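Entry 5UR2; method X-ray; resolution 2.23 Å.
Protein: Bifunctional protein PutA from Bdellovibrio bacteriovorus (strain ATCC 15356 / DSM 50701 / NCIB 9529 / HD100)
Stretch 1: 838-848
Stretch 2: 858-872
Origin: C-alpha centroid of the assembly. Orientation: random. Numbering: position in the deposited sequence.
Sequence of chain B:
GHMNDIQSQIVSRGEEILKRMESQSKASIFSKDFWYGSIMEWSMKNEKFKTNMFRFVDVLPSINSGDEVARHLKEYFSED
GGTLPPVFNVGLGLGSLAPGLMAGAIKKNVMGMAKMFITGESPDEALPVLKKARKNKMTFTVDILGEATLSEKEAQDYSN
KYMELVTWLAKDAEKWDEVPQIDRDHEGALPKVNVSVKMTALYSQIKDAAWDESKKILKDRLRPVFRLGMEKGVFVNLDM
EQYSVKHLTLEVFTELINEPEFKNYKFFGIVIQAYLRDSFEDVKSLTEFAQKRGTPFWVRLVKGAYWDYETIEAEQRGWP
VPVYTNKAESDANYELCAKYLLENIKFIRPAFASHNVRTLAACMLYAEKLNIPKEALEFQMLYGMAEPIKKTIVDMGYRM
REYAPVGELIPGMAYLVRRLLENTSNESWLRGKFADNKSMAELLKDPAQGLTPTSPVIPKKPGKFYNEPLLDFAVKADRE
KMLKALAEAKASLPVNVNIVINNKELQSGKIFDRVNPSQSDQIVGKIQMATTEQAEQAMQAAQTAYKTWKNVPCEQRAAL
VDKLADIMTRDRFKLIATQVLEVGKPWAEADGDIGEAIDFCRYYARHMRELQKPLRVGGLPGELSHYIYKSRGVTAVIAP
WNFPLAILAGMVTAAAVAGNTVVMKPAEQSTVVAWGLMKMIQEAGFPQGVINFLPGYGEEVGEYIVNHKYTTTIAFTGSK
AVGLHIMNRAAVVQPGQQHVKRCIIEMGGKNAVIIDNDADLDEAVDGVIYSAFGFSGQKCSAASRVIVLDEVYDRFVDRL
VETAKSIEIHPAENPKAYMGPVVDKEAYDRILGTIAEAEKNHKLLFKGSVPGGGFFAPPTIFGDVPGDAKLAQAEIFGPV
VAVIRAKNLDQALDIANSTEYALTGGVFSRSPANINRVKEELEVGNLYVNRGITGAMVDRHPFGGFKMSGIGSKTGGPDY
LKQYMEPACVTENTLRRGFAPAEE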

# COMPACT_ATOMS: atom_id res chain seq x y z
N ALA B 838 10.81 -33.05 32.10
CA ALA B 838 10.65 -31.82 32.87
C ALA B 838 10.33 -32.10 34.33
O ALA B 838 10.73 -31.32 35.21
CB ALA B 838 9.55 -30.97 32.23
N GLU B 839 9.62 -33.20 34.63
CA GLU B 839 9.33 -33.52 36.02
C GLU B 839 10.59 -33.86 36.80
O GLU B 839 10.56 -33.81 38.03
CB GLU B 839 8.35 -34.68 36.11
CG GLU B 839 6.93 -34.27 35.78
CD GLU B 839 5.92 -35.35 36.10
OE1 GLU B 839 5.71 -35.63 37.31
OE2 GLU B 839 5.35 -35.92 35.15
N LYS B 840 11.67 -34.24 36.12
CA LYS B 840 12.92 -34.50 36.82
C LYS B 840 13.70 -33.23 37.11
O LYS B 840 14.62 -33.26 37.93
CB LYS B 840 13.77 -35.48 36.00
CG LYS B 840 13.10 -36.82 35.81
CD LYS B 840 13.91 -37.72 34.91
CE LYS B 840 13.27 -39.10 34.77
NZ LYS B 840 14.15 -40.02 33.98
N ASN B 841 13.36 -32.12 36.45
CA ASN B 841 14.12 -30.89 36.57
C ASN B 841 13.36 -29.74 37.22
O ASN B 841 14.00 -28.84 37.75
CB ASN B 841 14.61 -30.40 35.19
CG ASN B 841 15.62 -31.35 34.55
OD1 ASN B 841 16.54 -31.82 35.19
ND2 ASN B 841 15.44 -31.62 33.27
N HIS B 842 12.03 -29.74 37.18
CA HIS B 842 11.29 -28.56 37.60
C HIS B 842 10.11 -28.94 38.48
O HIS B 842 9.55 -30.03 38.37
CB HIS B 842 10.79 -27.75 36.39
CG HIS B 842 11.84 -27.51 35.34
ND1 HIS B 842 13.06 -26.94 35.63
CD2 HIS B 842 11.84 -27.75 34.01
CE1 HIS B 842 13.78 -26.85 34.52
NE2 HIS B 842 13.06 -27.34 33.52
N LYS B 843 9.74 -28.00 39.35
CA LYS B 843 8.61 -28.20 40.24
C LYS B 843 7.32 -28.32 39.45
O LYS B 843 7.00 -27.46 38.62
CB LYS B 843 8.50 -27.03 41.23
CG LYS B 843 7.30 -27.09 42.18
CD LYS B 843 7.27 -25.87 43.09
CE LYS B 843 6.16 -25.97 44.12
NZ LYS B 843 6.47 -25.20 45.35
N LEU B 844 6.59 -29.41 39.68
CA LEU B 844 5.31 -29.63 39.02
C LEU B 844 4.21 -28.96 39.83
O LEU B 844 3.96 -29.35 40.97
CB LEU B 844 5.05 -31.13 38.86
CG LEU B 844 3.70 -31.40 38.19
CD1 LEU B 844 3.74 -30.87 36.78
CD2 LEU B 844 3.33 -32.88 38.22
N LEU B 845 3.54 -27.96 39.23
CA LEU B 845 2.45 -27.27 39.91
C LEU B 845 1.10 -27.93 39.69
O LEU B 845 0.22 -27.80 40.53
CB LEU B 845 2.35 -25.80 39.47
CG LEU B 845 3.49 -24.86 39.86
CD1 LEU B 845 3.26 -23.47 39.32
CD2 LEU B 845 3.72 -24.85 41.38
N PHE B 846 0.92 -28.63 38.56
CA PHE B 846 -0.38 -29.20 38.25
C PHE B 846 -0.26 -30.14 37.05
O PHE B 846 0.39 -29.80 36.06
CB PHE B 846 -1.40 -28.10 37.94
CG PHE B 846 -2.66 -28.60 37.30
CD1 PHE B 846 -3.60 -29.29 38.05
CD2 PHE B 846 -2.90 -28.39 35.95
CE1 PHE B 846 -4.78 -29.75 37.47
CE2 PHE B 846 -4.07 -28.84 35.35
CZ PHE B 846 -5.02 -29.52 36.12
N LYS B 847 -0.92 -31.29 37.15
CA LYS B 847 -1.11 -32.17 36.00
C LYS B 847 -2.53 -32.72 36.06
O LYS B 847 -2.90 -33.36 37.05
CB LYS B 847 -0.08 -33.31 35.97
CG LYS B 847 -0.21 -34.24 34.76
CD LYS B 847 1.13 -34.85 34.31
CE LYS B 847 1.73 -35.79 35.33
NZ LYS B 847 2.90 -36.57 34.82
N GLY B 848 -3.30 -32.49 35.00
CA GLY B 848 -4.70 -32.86 34.97
C GLY B 848 -4.93 -34.34 34.72
O GLY B 848 -4.03 -35.07 34.31
N PRO B 858 -2.12 -34.64 29.16
CA PRO B 858 -2.69 -33.85 30.25
C PRO B 858 -2.22 -32.41 30.23
O PRO B 858 -1.05 -32.13 29.91
CB PRO B 858 -2.16 -34.57 31.50
CG PRO B 858 -0.82 -35.11 31.06
CD PRO B 858 -0.99 -35.48 29.60
N PRO B 859 -3.08 -31.46 30.60
CA PRO B 859 -2.60 -30.09 30.80
C PRO B 859 -1.68 -30.06 32.01
O PRO B 859 -2.05 -30.54 33.09
CB PRO B 859 -3.88 -29.30 31.03
CG PRO B 859 -4.82 -30.31 31.66
CD PRO B 859 -4.48 -31.63 31.01
N THR B 860 -0.48 -29.51 31.83
CA THR B 860 0.60 -29.61 32.81
C THR B 860 1.25 -28.25 33.00
O THR B 860 1.60 -27.59 32.01
CB THR B 860 1.64 -30.63 32.35
OG1 THR B 860 0.99 -31.87 32.02
CG2 THR B 860 2.69 -30.87 33.42
N ILE B 861 1.47 -27.85 34.26
CA ILE B 861 2.07 -26.56 34.59
C ILE B 861 3.29 -26.78 35.49
O ILE B 861 3.17 -27.40 36.55
CB ILE B 861 1.08 -25.62 35.29
CG1 ILE B 861 -0.21 -25.47 34.50
CG2 ILE B 861 1.69 -24.25 35.48
CD1 ILE B 861 -1.24 -24.60 35.20
N PHE B 862 4.45 -26.26 35.08
CA PHE B 862 5.65 -26.27 35.90
C PHE B 862 5.93 -24.87 36.44
O PHE B 862 5.70 -23.86 35.76
CB PHE B 862 6.87 -26.76 35.11
CG PHE B 862 6.73 -28.16 34.65
CD1 PHE B 862 7.10 -29.20 35.48
CD2 PHE B 862 6.18 -28.44 33.41
CE1 PHE B 862 6.93 -30.51 35.08
CE2 PHE B 862 6.01 -29.73 33.00
CZ PHE B 862 6.38 -30.78 33.84
N GLY B 863 6.47 -24.83 37.66
CA GLY B 863 6.68 -23.56 38.32
C GLY B 863 8.14 -23.25 38.56
O GLY B 863 8.97 -24.16 38.60
N ASP B 864 8.46 -21.96 38.73
CA ASP B 864 9.83 -21.50 38.96
C ASP B 864 10.80 -22.07 37.94
O ASP B 864 11.92 -22.46 38.27
CB ASP B 864 10.30 -21.83 40.38
CG ASP B 864 9.85 -20.81 41.40
OD1 ASP B 864 10.29 -19.65 41.28
OD2 ASP B 864 9.08 -21.16 42.32
N VAL B 865 10.37 -22.12 36.68
CA VAL B 865 11.24 -22.62 35.61
C VAL B 865 12.27 -21.54 35.27
O VAL B 865 11.89 -20.37 35.10
CB VAL B 865 10.41 -22.99 34.38
CG1 VAL B 865 11.29 -23.61 33.29
CG2 VAL B 865 9.28 -23.93 34.76
N PRO B 866 13.56 -21.88 35.20
CA PRO B 866 14.54 -20.88 34.76
C PRO B 866 14.27 -20.47 33.32
O PRO B 866 13.84 -21.28 32.49
CB PRO B 866 15.88 -21.62 34.90
CG PRO B 866 15.63 -22.69 35.94
CD PRO B 866 14.19 -23.12 35.69
N GLY B 867 14.52 -19.20 33.03
CA GLY B 867 14.24 -18.67 31.70
C GLY B 867 15.04 -19.34 30.61
O GLY B 867 14.60 -19.40 29.46
N ASP B 868 16.22 -19.87 30.95
CA ASP B 868 17.08 -20.49 29.96
C ASP B 868 16.93 -22.00 29.90
O ASP B 868 17.62 -22.65 29.10
CB ASP B 868 18.54 -20.11 30.25
CG ASP B 868 19.06 -20.69 31.57
OD1 ASP B 868 18.26 -21.25 32.36
OD2 ASP B 868 20.27 -20.54 31.84
N ALA B 869 16.02 -22.58 30.69
CA ALA B 869 15.80 -24.02 30.68
C ALA B 869 15.24 -24.49 29.34
O ALA B 869 14.50 -23.76 28.65
CB ALA B 869 14.83 -24.41 31.80
N LYS B 870 15.56 -25.73 28.99
CA LYS B 870 15.07 -26.31 27.74
C LYS B 870 13.55 -26.23 27.66
O LYS B 870 12.98 -25.89 26.61
CB LYS B 870 15.57 -27.75 27.61
CG LYS B 870 15.13 -28.47 26.34
CD LYS B 870 15.50 -29.96 26.42
CE LYS B 870 15.17 -30.72 25.14
NZ LYS B 870 15.63 -32.15 25.23
N LEU B 871 12.86 -26.51 28.78
CA LEU B 871 11.41 -26.43 28.81
C LEU B 871 10.91 -25.05 28.42
O LEU B 871 9.83 -24.93 27.83
CB LEU B 871 10.89 -26.81 30.20
CG LEU B 871 9.39 -26.67 30.44
CD1 LEU B 871 8.60 -27.63 29.58
CD2 LEU B 871 9.08 -26.92 31.90
N ALA B 872 11.69 -24.01 28.72
CA ALA B 872 11.33 -22.63 28.46
C ALA B 872 11.91 -22.07 27.17
O ALA B 872 11.83 -20.86 26.94
CB ALA B 872 11.75 -21.74 29.64

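A helix that leads into a strand can share with that strand the task of packing one side chain of a partner segment, and PutA offers a compact example, burying 821 Å² between the two stretches. Ala838, in the helix, sets the pattern: its CB lies 3.6 Å from Phe862 CZ, over one face of the ring, where a single methyl allows the helix to pack closely. Glu839 lays its aliphatic portion at the edge of the same ring, CG to Phe862 CE1 3.8 Å, and sends its carboxylate to Lys847, NZ to OE2 2.6 Å, in a salt bridge that ties the helix to the far end of its own strand. Lys840 and Asn841 make no contact with stretch 2. His842 turns back toward stretch 2 and settles among apolar groups: Val865 CG1 sits over one ring face, while CD2 comes within 3.6 Å of Leu871 CD2.

Gly863 N donates to Lys843 O at 2.8 Å; the long Lys843 side chain leads away to solvent. Leu844, in an antiparallel pair with Phe862, places CD1 3.6 Å from Phe862 CE1, over the face opposite Ala838, so the phenyl ring is sandwiched between helix and strand. At Leu845 the register slips by one residue in a beta bulge. Ile861 O consequently accepts from both Leu845 N (2.8 Å) and Phe846 N (3.3 Å), and Leu845 CD1 reaches 3.6 Å from Gly863 CA, occupying space that a CB on this glycine would invade. Phe846 O receives Ile861 N at 2.9 Å, while its ring packs against Ile861 and Pro859, CE2 to Pro859 CG being 4.0 Å. Lys847 runs its methylenes past Pro858, Lys847 CD to Pro858 CG 3.8 Å, before its ammonium group meets Glu839. Beyond the last bridged pair, Gly848 N donates to Pro859 O at 3.0 Å; here too, a CB would clash, with Pro859 CG.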